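PDB 2FH5: signal recognition particle receptor beta subunit from Mus musculus, which binds GTP and, as part of the signal recognition particle receptor, ensures correct targeting of nascent secretory proteins to the endoplasmic reticulum membrane. Local coordinates for residues F24-L27 and Q31-D34; I39-A44 and D73-S78; V82-D87 and A99-Q104; L135-L140 and F175-L180. All coordinates share one frame; numbering follows the deposited sequence.

Contact 1: residues F24-L27 and Q31-D34; sequences FVRL and QYRD
Arg26 lays its guanidinium over the peptide joining Gln31 to Tyr32. Gln31 C lies 3.5 Å from Arg26 CZ, over the centre of one face of the group, while Arg26 NH1 reaches Tyr32 CB at 3.4 Å. Arg26 NE also comes within 3.4 Å of Gln31 O, but the angle is too poor for a hydrogen bond; NH1 makes a weak bond to Ala191 O and NH2 one to Gly30 O. Bends at chi2 (91°) and chi3 fold this long chain back over the loop. Beside it Val25, compact and branched, packs CG1 against Gln31 O (3.5 Å) and Arg33 CG (3.7 Å). Arg33 NH1 bonds to Gln31 OE1 (3.0 Å) and Tyr32 O, and its NH2 to the backbone of the partner protein chain. With an alanine in place of Arg26, the Gln31-Tyr32 peptide would probably lose its flat cover and Ala191 O this donor. Tyr32 touches GTP, and its OH bonds to Asp34 OD1. This is the turn from the P-loop helix of a GTPase into the segment that leads, through Thr35-Ser38, to the nucleotide and magnesium, and that probably corresponds to the first switch region of small GTPases.

Contact 2: residues I39-A44 and D73-S78; sequences ITDSSA and DRFKSS
Asp41 leans its carboxylate on the far rim of the Phe75 ring. Asp41 OD2 lies 3.6 Å from Phe75 CZ, and Asp41 CG is 3.8 Å from Phe75 CE2. The carboxylate and ring planes stand 61° apart, and the oxygen approaches the ring obliquely. CG of Asp41 sits between its own backbone N and carbonyl carbon (chi1 54°), a rotation that turns the short acid across to the helix. Aspartate suits this partly exposed place, because its short side chain brings the carboxylate to the outer CH groups of the ring at the surface, close to a positive group. That group is Arg74, whose NH1 is 4.5 Å from Asp41 OD1. The oxygen lies well out of the guanidinium plane, so any attraction is probably one of charge only, with no N-H aimed at the oxygen, and the distance is too long for a salt bridge. Arg74 serves the ring more directly: its CD stands 3.8 Å above one face of Phe75, displaced to the rim, so that this methylene lies over part of the ring. The contact is small and lies at the surface. It links the loop leading into strand 42-47, at the outer edge of the sheet within this chain, to Arg74 and Phe75 on helix 65-75; Phe75 also rests on Ile59 of strand 55-60 and, like Asp41, on Leu61, while Ser43 OG hydrogen-bonds to a polar side chain of another protein chain.

Contact 3: residues V82-D87 and A99-Q104; sequences VVFVVD and AEFLYQ
Phe84 reaches from the strand to helix 91-110 and brings its outer ring atoms between Phe101 and Leu102. The rim carbon CE2 does most of the touching: it is 3.5 Å from Phe101 CD2 and 3.6 Å from Leu102 CA, so the ring presses on the helix backbone as well as on side chains. With CG anti to the backbone N (chi1 -172°), the ring is carried away from the sheet and across the gap. Leu102 answers from the ring's face. Its CD1 is 4.1 Å from the centroid of the Phe84 ring and only 22° off the normal, a CH-pi contact; leucine suits the place because one methyl of the branch, CD1, lies over the ring while CD2 is left for Phe177 and Leu140. Phe101 meets Phe84 differently: the ring planes are inclined at 53°, and CE2 of Phe84 comes over the face of the Phe101 ring, near its rim. All three are buried apolar residues. They join strand 79-87 to the helix of the beta-alpha-beta unit running on to strand 117-123, the repeating element of the P-loop NTPase fold. A glycine in place of Phe84 would probably open a gap under the helix, leaving Leu102 CD1 without its aromatic floor and one face of Phe101 without this cover. Phe101 has further partners: a cation-pi contact with Arg68 and the ring of Phe69, turned almost perpendicular to it. At the end of the strand Asp87 pairs in a salt bridge with Lys124, a GTP-binding residue.

Contact 4: residues L135-L140 and F175-L180; sequences LIQQQL and FEFSQL
Glu141 OE2 accepts hydrogen bonds from both sides of this contact, from Gln137 NE2 on the helix and from the backbone N of Phe177. The shared acceptor ties the start of the 3-10 turn 177-179 to helix 133-150. A glutamine suits position 137, since its amide can bond to the acid while its CG methylene touches the rim atoms of an aromatic ring: Gln137 CG lies 3.8 Å from Phe177 CD2. CG is anti to the backbone N (chi1 -170°) and the chain continues extended, sliding past the ring in the opposite direction, with the amide plane turned 75° from the ring plane. Leu140, one turn further on, meets the same ring at its edge, its CB 4.1 Å from Phe177 CZ. Gln137 O also lies at that edge, in the ring plane, 4.0 Å from Phe177 CE2. One face of the Phe177 ring is covered from within its own segment, Phe175 CE2 standing 4.1 Å above its centre. The buried Phe177 ring, large and apolar, also touches Leu144 of helix 133-150, Leu102 of helix 91-110 and Val184 of strand 184-188, and meets Phe186 of that same edge strand edge-to-face.

How the contacts relate
Contacts 3 and 4 touch directly: their centres lie about 12 Å apart, and Leu102 CD2 is 3.8 Å from Phe177 CZ, with Ala99 CA equally close to Leu140 CD2. Contacts 1 and 2 also touch, where Phe24 CE2 meets Ser42 OG at 3.8 Å, and they lie toward the nucleotide. The side chain of Tyr32 in contact 1 is about 4 Å from GTP and that of Asp41 in contact 2 about 9 Å from magnesium. Contact 3 sits nearest the middle of the chain, its centre about 5 Å from that of the chain, with the side chain of Phe101 about 8 Å from GTP. Contact 4 lies across the chain's centre from contacts 1 and 2.

Contact 1: residues F24-L27 and Q31-D34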
loop_
_atom_site.group_PDB
_atom_site.type_symbol
_atom_site.label_atom_id
_atom_site.label_comp_id
_atom_site.label_asym_id
_atom_site.label_seq_id
_atom_site.Cartn_x
_atom_site.Cartn_y
_atom_site.Cartn_z
ATOM N N PHE B 24 4.719 -3.042 5.608
ATOM C CA PHE B 24 4.652 -1.968 6.585
ATOM C C PHE B 24 3.782 -2.430 7.770
ATOM O O PHE B 24 4.175 -2.282 8.928
ATOM C CB PHE B 24 4.064 -0.740 5.869
ATOM C CG PHE B 24 3.828 0.465 6.734
ATOM C CD1 PHE B 24 4.866 1.309 7.083
ATOM C CD2 PHE B 24 2.531 0.834 7.085
ATOM C CE1 PHE B 24 4.620 2.529 7.766
ATOM C CE2 PHE B 24 2.272 2.046 7.768
ATOM C CZ PHE B 24 3.315 2.889 8.101
ATOM N N VAL B 25 2.619 -3.008 7.474
ATOM C CA VAL B 25 1.701 -3.486 8.509
ATOM C C VAL B 25 2.306 -4.650 9.301
ATOM O O VAL B 25 2.284 -4.668 10.524
ATOM C CB VAL B 25 0.348 -3.947 7.890
ATOM C CG1 VAL B 25 -0.510 -4.637 8.946
ATOM C CG2 VAL B 25 -0.392 -2.749 7.315
ATOM N N ARG B 26 2.824 -5.627 8.583
ATOM C CA ARG B 26 3.452 -6.790 9.181
ATOM C C ARG B 26 4.599 -6.423 10.143
ATOM O O ARG B 26 4.789 -7.090 11.160
ATOM C CB ARG B 26 4.011 -7.677 8.080
ATOM C CG ARG B 26 4.019 -9.107 8.438
ATOM C CD ARG B 26 2.729 -9.687 7.971
ATOM N NE ARG B 26 2.171 -10.639 8.918
ATOM C CZ ARG B 26 1.095 -11.373 8.664
ATOM N NH1 ARG B 26 0.488 -11.256 7.483
ATOM N NH2 ARG B 26 0.608 -12.186 9.600
ATOM N N LEU B 27 5.361 -5.379 9.808
ATOM C CA LEU B 27 6.483 -4.945 10.625
ATOM C C LEU B 27 6.025 -4.252 11.887
ATOM O O LEU B 27 6.663 -4.354 12.931
ATOM C CB LEU B 27 7.397 -3.980 9.845
ATOM C CG LEU B 27 8.347 -4.611 8.824
ATOM C CD1 LEU B 27 8.964 -3.555 7.945
ATOM C CD2 LEU B 27 9.426 -5.380 9.544
ATOM N N GLN B 31 0.655 -8.573 12.079
ATOM C CA GLN B 31 -0.569 -9.117 11.508
ATOM C C GLN B 31 -0.823 -8.834 10.036
ATOM O O GLN B 31 -0.077 -8.117 9.378
ATOM C CB GLN B 31 -1.751 -8.610 12.309
ATOM C CG GLN B 31 -1.791 -9.135 13.729
ATOM C CD GLN B 31 -2.560 -8.218 14.639
ATOM O OE1 GLN B 31 -3.686 -7.816 14.334
ATOM N NE2 GLN B 31 -1.949 -7.866 15.769
ATOM N N TYR B 32 -1.896 -9.430 9.535
ATOM C CA TYR B 32 -2.345 -9.244 8.168
ATOM C C TYR B 32 -3.493 -8.244 8.244
ATOM O O TYR B 32 -4.147 -8.135 9.277
ATOM C CB TYR B 32 -2.883 -10.546 7.573
ATOM C CG TYR B 32 -3.619 -10.328 6.262
ATOM C CD1 TYR B 32 -2.923 -10.234 5.065
ATOM C CD2 TYR B 32 -5.013 -10.164 6.229
ATOM C CE1 TYR B 32 -3.577 -9.980 3.862
ATOM C CE2 TYR B 32 -5.686 -9.906 5.031
ATOM C CZ TYR B 32 -4.952 -9.812 3.850
ATOM O OH TYR B 32 -5.572 -9.507 2.661
ATOM N N ARG B 33 -3.708 -7.511 7.157
ATOM C CA ARG B 33 -4.807 -6.545 7.030
ATOM C C ARG B 33 -5.072 -6.354 5.556
ATOM O O ARG B 33 -4.151 -6.342 4.757
ATOM C CB ARG B 33 -4.450 -5.168 7.592
ATOM C CG ARG B 33 -4.223 -5.093 9.071
ATOM C CD ARG B 33 -5.512 -4.883 9.858
ATOM N NE ARG B 33 -5.236 -4.344 11.191
ATOM C CZ ARG B 33 -4.482 -4.948 12.109
ATOM N NH1 ARG B 33 -3.926 -6.125 11.848
ATOM N NH2 ARG B 33 -4.246 -4.360 13.279
ATOM N N ASP B 34 -6.333 -6.203 5.196
ATOM C CA ASP B 34 -6.687 -5.929 3.823
ATOM C C ASP B 34 -6.234 -4.521 3.495
ATOM O O ASP B 34 -6.240 -3.640 4.345
ATOM C CB ASP B 34 -8.198 -6.036 3.618
ATOM C CG ASP B 34 -8.667 -7.476 3.548
ATOM O OD1 ASP B 34 -8.133 -8.236 2.701
ATOM O OD2 ASP B 34 -9.565 -7.837 4.337
#

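Contact 2: residues I39-A44 and D73-S78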
loop_
_atom_site.group_PDB
_atom_site.type_symbol
_atom_site.label_atom_id
_atom_site.label_comp_id
_atom_site.label_asym_id
_atom_site.label_seq_id
_atom_site.Cartn_x
_atom_site.Cartn_y
_atom_site.Cartn_z
ATOM N N ILE B 39 -2.996 6.161 -1.765
ATOM C CA ILE B 39 -2.983 7.430 -2.475
ATOM C C ILE B 39 -2.152 8.533 -1.792
ATOM O O ILE B 39 -1.942 9.594 -2.372
ATOM C CB ILE B 39 -4.426 7.921 -2.821
ATOM C CG1 ILE B 39 -5.151 8.420 -1.591
ATOM C CG2 ILE B 39 -5.243 6.768 -3.399
ATOM C CD1 ILE B 39 -6.583 8.802 -1.924
ATOM N N THR B 40 -1.713 8.293 -0.561
ATOM C CA THR B 40 -0.797 9.198 0.156
ATOM C C THR B 40 0.162 8.308 0.936
ATOM O O THR B 40 -0.020 7.098 1.035
ATOM C CB THR B 40 -1.427 10.154 1.227
ATOM O OG1 THR B 40 -2.220 9.403 2.154
ATOM C CG2 THR B 40 -2.232 11.241 0.584
ATOM N N ASP B 41 1.173 8.930 1.504
ATOM C CA ASP B 41 2.149 8.219 2.301
ATOM C C ASP B 41 1.573 7.995 3.693
ATOM O O ASP B 41 0.649 8.676 4.108
ATOM C CB ASP B 41 3.382 9.083 2.447
ATOM C CG ASP B 41 3.035 10.463 2.985
ATOM O OD1 ASP B 41 2.526 11.306 2.207
ATOM O OD2 ASP B 41 3.243 10.707 4.195
ATOM N N SER B 42 2.121 7.021 4.399
ATOM C CA SER B 42 1.744 6.765 5.771
ATOM C C SER B 42 3.054 6.468 6.529
ATOM O O SER B 42 4.038 5.968 5.971
ATOM C CB SER B 42 0.696 5.628 5.885
ATOM O OG SER B 42 0.994 4.467 5.139
ATOM N N SER B 43 3.084 6.809 7.803
ATOM C CA SER B 43 4.300 6.627 8.575
ATOM C C SER B 43 3.984 6.208 10.003
ATOM O O SER B 43 2.882 6.447 10.498
ATOM C CB SER B 43 5.060 7.945 8.589
ATOM O OG SER B 43 4.271 8.940 9.219
ATOM N N ALA B 44 4.961 5.588 10.655
ATOM C CA ALA B 44 4.814 5.139 12.027
ATOM C C ALA B 44 6.180 4.733 12.589
ATOM O O ALA B 44 7.102 4.390 11.835
ATOM C CB ALA B 44 3.866 3.977 12.086
ATOM N N ASP B 73 10.845 12.497 -3.823
ATOM C CA ASP B 73 11.577 13.771 -3.749
ATOM C C ASP B 73 11.328 14.440 -2.402
ATOM O O ASP B 73 12.255 14.959 -1.781
ATOM C CB ASP B 73 11.120 14.772 -4.814
ATOM C CG ASP B 73 11.530 14.379 -6.222
ATOM O OD1 ASP B 73 12.592 13.724 -6.380
ATOM O OD2 ASP B 73 10.792 14.750 -7.174
ATOM N N ARG B 74 10.073 14.437 -1.953
ATOM C CA ARG B 74 9.729 15.083 -0.695
ATOM C C ARG B 74 10.379 14.471 0.545
ATOM O O ARG B 74 10.738 15.193 1.467
ATOM C CB ARG B 74 8.206 15.113 -0.503
ATOM C CG ARG B 74 7.786 15.816 0.774
ATOM C CD ARG B 74 6.359 15.524 1.190
ATOM N NE ARG B 74 5.379 16.116 0.289
ATOM C CZ ARG B 74 4.071 16.147 0.533
ATOM N NH1 ARG B 74 3.587 15.621 1.658
ATOM N NH2 ARG B 74 3.244 16.696 -0.354
ATOM N N PHE B 75 10.552 13.154 0.567
ATOM C CA PHE B 75 11.126 12.505 1.737
ATOM C C PHE B 75 12.562 11.998 1.621
ATOM O O PHE B 75 13.135 11.578 2.634
ATOM C CB PHE B 75 10.250 11.312 2.153
ATOM C CG PHE B 75 8.888 11.694 2.671
ATOM C CD1 PHE B 75 8.742 12.311 3.917
ATOM C CD2 PHE B 75 7.743 11.458 1.904
ATOM C CE1 PHE B 75 7.466 12.692 4.390
ATOM C CE2 PHE B 75 6.478 11.834 2.368
ATOM C CZ PHE B 75 6.344 12.451 3.613
ATOM N N LYS B 76 13.150 12.008 0.424
ATOM C CA LYS B 76 14.495 11.452 0.278
ATOM C C LYS B 76 15.589 11.997 1.194
ATOM O O LYS B 76 16.358 11.212 1.763
ATOM C CB LYS B 76 14.966 11.516 -1.180
ATOM C CG LYS B 76 15.027 12.892 -1.781
ATOM C CD LYS B 76 15.482 12.826 -3.225
ATOM C CE LYS B 76 15.502 14.206 -3.858
ATOM N NZ LYS B 76 15.855 14.156 -5.313
ATOM N N SER B 77 15.659 13.317 1.368
ATOM C CA SER B 77 16.704 13.882 2.225
ATOM C C SER B 77 16.595 13.454 3.698
ATOM O O SER B 77 17.559 13.602 4.450
ATOM C CB SER B 77 16.721 15.410 2.117
ATOM O OG SER B 77 15.566 15.980 2.703
ATOM N N SER B 78 15.442 12.911 4.098
ATOM C CA SER B 78 15.219 12.440 5.479
ATOM C C SER B 78 15.497 10.941 5.641
ATOM O O SER B 78 15.383 10.403 6.750
ATOM C CB SER B 78 13.759 12.674 5.911
ATOM O OG SER B 78 13.300 13.982 5.595
#

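Contact 3: residues V82-D87 and A99-Q104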
loop_
_atom_site.group_PDB
_atom_site.type_symbol
_atom_site.label_atom_id
_atom_site.label_comp_id
_atom_site.label_asym_id
_atom_site.label_seq_id
_atom_site.Cartn_x
_atom_site.Cartn_y
_atom_site.Cartn_z
ATOM N N VAL B 82 16.442 3.038 2.305
ATOM C CA VAL B 82 15.381 2.885 1.334
ATOM C C VAL B 82 15.217 1.407 1.069
ATOM O O VAL B 82 16.213 0.721 0.845
ATOM C CB VAL B 82 15.735 3.566 -0.002
ATOM C CG1 VAL B 82 14.637 3.290 -1.059
ATOM C CG2 VAL B 82 15.904 5.045 0.222
ATOM N N VAL B 83 13.975 0.919 1.129
ATOM C CA VAL B 83 13.661 -0.481 0.840
ATOM C C VAL B 83 12.837 -0.435 -0.417
ATOM O O VAL B 83 11.732 0.140 -0.436
ATOM C CB VAL B 83 12.805 -1.133 1.924
ATOM C CG1 VAL B 83 12.495 -2.594 1.539
ATOM C CG2 VAL B 83 13.536 -1.066 3.262
ATOM N N PHE B 84 13.386 -0.992 -1.483
ATOM C CA PHE B 84 12.686 -1.012 -2.755
ATOM C C PHE B 84 12.026 -2.388 -2.808
ATOM O O PHE B 84 12.711 -3.416 -2.894
ATOM C CB PHE B 84 13.688 -0.809 -3.912
ATOM C CG PHE B 84 13.047 -0.624 -5.263
ATOM C CD1 PHE B 84 12.534 -1.718 -5.973
ATOM C CD2 PHE B 84 12.940 0.646 -5.821
ATOM C CE1 PHE B 84 11.919 -1.544 -7.229
ATOM C CE2 PHE B 84 12.323 0.843 -7.087
ATOM C CZ PHE B 84 11.814 -0.251 -7.789
ATOM N N VAL B 85 10.696 -2.406 -2.735
ATOM C CA VAL B 85 9.942 -3.660 -2.756
ATOM C C VAL B 85 9.623 -4.179 -4.155
ATOM O O VAL B 85 9.214 -3.434 -5.035
ATOM C CB VAL B 85 8.650 -3.494 -1.980
ATOM C CG1 VAL B 85 7.955 -4.821 -1.866
ATOM C CG2 VAL B 85 8.954 -2.882 -0.615
ATOM N N VAL B 86 9.804 -5.474 -4.350
ATOM C CA VAL B 86 9.565 -6.112 -5.643
ATOM C C VAL B 86 8.620 -7.319 -5.548
ATOM O O VAL B 86 8.805 -8.193 -4.702
ATOM C CB VAL B 86 10.903 -6.615 -6.246
ATOM C CG1 VAL B 86 10.674 -7.287 -7.612
ATOM C CG2 VAL B 86 11.856 -5.463 -6.369
ATOM N N ASP B 87 7.606 -7.361 -6.401
ATOM C CA ASP B 87 6.700 -8.490 -6.423
ATOM C C ASP B 87 7.509 -9.571 -7.143
ATOM O O ASP B 87 7.640 -9.529 -8.362
ATOM C CB ASP B 87 5.444 -8.160 -7.243
ATOM C CG ASP B 87 4.452 -9.328 -7.309
ATOM O OD1 ASP B 87 4.908 -10.478 -7.455
ATOM O OD2 ASP B 87 3.215 -9.095 -7.234
ATOM N N ALA B 99 12.946 -2.030 -13.204
ATOM C CA ALA B 99 14.280 -1.461 -13.503
ATOM C C ALA B 99 14.242 0.054 -13.722
ATOM O O ALA B 99 15.084 0.791 -13.219
ATOM C CB ALA B 99 14.892 -2.147 -14.739
ATOM N N GLU B 100 13.250 0.509 -14.469
ATOM C CA GLU B 100 13.100 1.929 -14.753
ATOM C C GLU B 100 12.871 2.776 -13.506
ATOM O O GLU B 100 13.380 3.905 -13.412
ATOM C CB GLU B 100 11.947 2.130 -15.733
ATOM C CG GLU B 100 11.555 3.559 -15.967
ATOM C CD GLU B 100 10.523 3.665 -17.078
ATOM O OE1 GLU B 100 10.914 3.395 -18.241
ATOM O OE2 GLU B 100 9.336 3.995 -16.797
ATOM N N PHE B 101 12.101 2.245 -12.555
ATOM C CA PHE B 101 11.832 2.989 -11.337
ATOM C C PHE B 101 13.066 2.895 -10.443
ATOM O O PHE B 101 13.485 3.887 -9.866
ATOM C CB PHE B 101 10.581 2.427 -10.643
ATOM C CG PHE B 101 10.210 3.123 -9.345
ATOM C CD1 PHE B 101 10.627 4.428 -9.072
ATOM C CD2 PHE B 101 9.454 2.455 -8.385
ATOM C CE1 PHE B 101 10.309 5.055 -7.851
ATOM C CE2 PHE B 101 9.128 3.069 -7.166
ATOM C CZ PHE B 101 9.564 4.376 -6.898
ATOM N N LEU B 102 13.651 1.710 -10.340
ATOM C CA LEU B 102 14.847 1.530 -9.522
ATOM C C LEU B 102 15.970 2.466 -10.002
ATOM O O LEU B 102 16.676 3.076 -9.192
ATOM C CB LEU B 102 15.286 0.065 -9.560
ATOM C CG LEU B 102 16.546 -0.283 -8.778
ATOM C CD1 LEU B 102 16.396 0.102 -7.306
ATOM C CD2 LEU B 102 16.832 -1.775 -8.963
ATOM N N TYR B 103 16.107 2.600 -11.320
ATOM C CA TYR B 103 17.096 3.499 -11.933
ATOM C C TYR B 103 17.010 4.892 -11.312
ATOM O O TYR B 103 18.006 5.443 -10.849
ATOM C CB TYR B 103 16.829 3.604 -13.439
ATOM C CG TYR B 103 17.868 4.399 -14.198
ATOM C CD1 TYR B 103 19.070 3.817 -14.596
ATOM C CD2 TYR B 103 17.652 5.734 -14.517
ATOM C CE1 TYR B 103 20.025 4.544 -15.297
ATOM C CE2 TYR B 103 18.605 6.467 -15.214
ATOM C CZ TYR B 103 19.785 5.866 -15.602
ATOM O OH TYR B 103 20.712 6.586 -16.324
ATOM N N GLN B 104 15.814 5.476 -11.327
ATOM C CA GLN B 104 15.611 6.789 -10.721
ATOM C C GLN B 104 15.895 6.759 -9.220
ATOM O O GLN B 104 16.353 7.753 -8.657
ATOM C CB GLN B 104 14.183 7.282 -10.942
ATOM C CG GLN B 104 14.062 8.368 -11.999
ATOM C CD GLN B 104 13.059 8.000 -13.101
ATOM O OE1 GLN B 104 12.619 8.860 -13.880
ATOM N NE2 GLN B 104 12.700 6.714 -13.172
#

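Contact 4: residues L135-L140 and F175-L180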
loop_
_atom_site.group_PDB
_atom_site.type_symbol
_atom_site.label_atom_id
_atom_site.label_comp_id
_atom_site.label_asym_id
_atom_site.label_seq_id
_atom_site.Cartn_x
_atom_site.Cartn_y
_atom_site.Cartn_z
ATOM N N LEU B 135 18.157 -14.413 -8.868
ATOM C CA LEU B 135 17.735 -14.196 -10.252
ATOM C C LEU B 135 17.223 -12.768 -10.513
ATOM O O LEU B 135 17.402 -12.212 -11.604
ATOM C CB LEU B 135 16.653 -15.195 -10.641
ATOM C CG LEU B 135 16.069 -15.014 -12.051
ATOM C CD1 LEU B 135 17.143 -15.106 -13.123
ATOM C CD2 LEU B 135 15.025 -16.099 -12.277
ATOM N N ILE B 136 16.590 -12.166 -9.517
ATOM C CA ILE B 136 16.085 -10.814 -9.705
ATOM C C ILE B 136 17.264 -9.847 -9.812
ATOM O O ILE B 136 17.244 -8.928 -10.640
ATOM C CB ILE B 136 15.110 -10.444 -8.558
ATOM C CG1 ILE B 136 13.772 -11.135 -8.835
ATOM C CG2 ILE B 136 14.951 -8.920 -8.424
ATOM C CD1 ILE B 136 12.852 -11.158 -7.650
ATOM N N GLN B 137 18.298 -10.067 -9.000
ATOM C CA GLN B 137 19.475 -9.213 -9.060
ATOM C C GLN B 137 20.127 -9.311 -10.435
ATOM O O GLN B 137 20.492 -8.295 -11.036
ATOM C CB GLN B 137 20.519 -9.607 -8.025
ATOM C CG GLN B 137 21.602 -8.559 -7.967
ATOM C CD GLN B 137 22.821 -8.964 -7.170
ATOM O OE1 GLN B 137 22.718 -9.612 -6.130
ATOM N NE2 GLN B 137 23.989 -8.555 -7.647
ATOM N N GLN B 138 20.263 -10.539 -10.926
ATOM C CA GLN B 138 20.874 -10.766 -12.224
ATOM C C GLN B 138 20.098 -10.062 -13.341
ATOM O O GLN B 138 20.692 -9.321 -14.125
ATOM C CB GLN B 138 20.991 -12.272 -12.513
ATOM C CG GLN B 138 21.184 -12.602 -13.999
ATOM C CD GLN B 138 21.406 -14.093 -14.277
ATOM O OE1 GLN B 138 20.854 -14.960 -13.586
ATOM N NE2 GLN B 138 22.207 -14.392 -15.308
ATOM N N GLN B 139 18.783 -10.272 -13.413
ATOM C CA GLN B 139 17.992 -9.627 -14.460
ATOM C C GLN B 139 17.937 -8.100 -14.312
ATOM O O GLN B 139 17.886 -7.372 -15.305
ATOM C CB GLN B 139 16.592 -10.222 -14.492
ATOM C CG GLN B 139 16.592 -11.688 -14.888
ATOM C CD GLN B 139 17.276 -11.920 -16.238
ATOM O OE1 GLN B 139 16.790 -11.455 -17.283
ATOM N NE2 GLN B 139 18.419 -12.632 -16.221
ATOM N N LEU B 140 17.961 -7.595 -13.088
ATOM C CA LEU B 140 17.953 -6.146 -12.929
ATOM C C LEU B 140 19.275 -5.519 -13.379
ATOM O O LEU B 140 19.277 -4.417 -13.936
ATOM C CB LEU B 140 17.685 -5.754 -11.486
ATOM C CG LEU B 140 16.217 -5.811 -11.123
ATOM C CD1 LEU B 140 16.113 -5.728 -9.619
ATOM C CD2 LEU B 140 15.468 -4.677 -11.849
ATOM N N PHE B 175 27.196 -3.161 -16.232
ATOM C CA PHE B 175 26.655 -2.745 -14.937
ATOM C C PHE B 175 26.452 -3.838 -13.903
ATOM O O PHE B 175 26.022 -4.938 -14.230
ATOM C CB PHE B 175 25.303 -2.041 -15.088
ATOM C CG PHE B 175 24.725 -1.606 -13.771
ATOM C CD1 PHE B 175 25.200 -0.466 -13.141
ATOM C CD2 PHE B 175 23.824 -2.407 -13.095
ATOM C CE1 PHE B 175 24.800 -0.139 -11.860
ATOM C CE2 PHE B 175 23.422 -2.080 -11.801
ATOM C CZ PHE B 175 23.915 -0.948 -11.192
ATOM N N GLU B 176 26.743 -3.502 -12.647
ATOM C CA GLU B 176 26.554 -4.414 -11.523
ATOM C C GLU B 176 26.341 -3.523 -10.325
ATOM O O GLU B 176 26.914 -2.447 -10.260
ATOM C CB GLU B 176 27.781 -5.307 -11.303
ATOM C CG GLU B 176 27.790 -6.542 -12.185
ATOM C CD GLU B 176 29.077 -7.343 -12.079
ATOM O OE1 GLU B 176 29.354 -7.928 -11.007
ATOM O OE2 GLU B 176 29.815 -7.384 -13.086
ATOM N N PHE B 177 25.508 -3.956 -9.387
ATOM C CA PHE B 177 25.236 -3.160 -8.195
ATOM C C PHE B 177 26.473 -2.875 -7.344
ATOM O O PHE B 177 26.565 -1.807 -6.735
ATOM C CB PHE B 177 24.158 -3.839 -7.355
ATOM C CG PHE B 177 22.775 -3.757 -7.958
ATOM C CD1 PHE B 177 22.052 -2.564 -7.919
ATOM C CD2 PHE B 177 22.198 -4.874 -8.573
ATOM C CE1 PHE B 177 20.760 -2.484 -8.490
ATOM C CE2 PHE B 177 20.913 -4.812 -9.145
ATOM C CZ PHE B 177 20.191 -3.617 -9.105
ATOM N N SER B 178 27.423 -3.808 -7.302
ATOM C CA SER B 178 28.659 -3.614 -6.522
ATOM C C SER B 178 29.499 -2.394 -6.978
ATOM O O SER B 178 30.244 -1.828 -6.189
ATOM C CB SER B 178 29.529 -4.868 -6.579
ATOM O OG SER B 178 29.998 -5.081 -7.899
ATOM N N GLN B 179 29.371 -1.987 -8.237
ATOM C CA GLN B 179 30.110 -0.831 -8.741
ATOM C C GLN B 179 29.532 0.480 -8.199
ATOM O O GLN B 179 30.048 1.568 -8.463
ATOM C CB GLN B 179 30.046 -0.779 -10.274
ATOM C CG GLN B 179 30.258 -2.105 -10.961
ATOM C CD GLN B 179 29.932 -2.032 -12.430
ATOM O OE1 GLN B 179 29.522 -0.973 -12.932
ATOM N NE2 GLN B 179 30.111 -3.153 -13.142
ATOM N N LEU B 180 28.459 0.389 -7.437
ATOM C CA LEU B 180 27.827 1.593 -6.945
ATOM C C LEU B 180 28.386 2.146 -5.658
ATOM O O LEU B 180 28.752 1.392 -4.755
ATOM C CB LEU B 180 26.325 1.345 -6.735
ATOM C CG LEU B 180 25.390 1.147 -7.927
ATOM C CD1 LEU B 180 23.959 1.090 -7.430
ATOM C CD2 LEU B 180 25.558 2.297 -8.905
#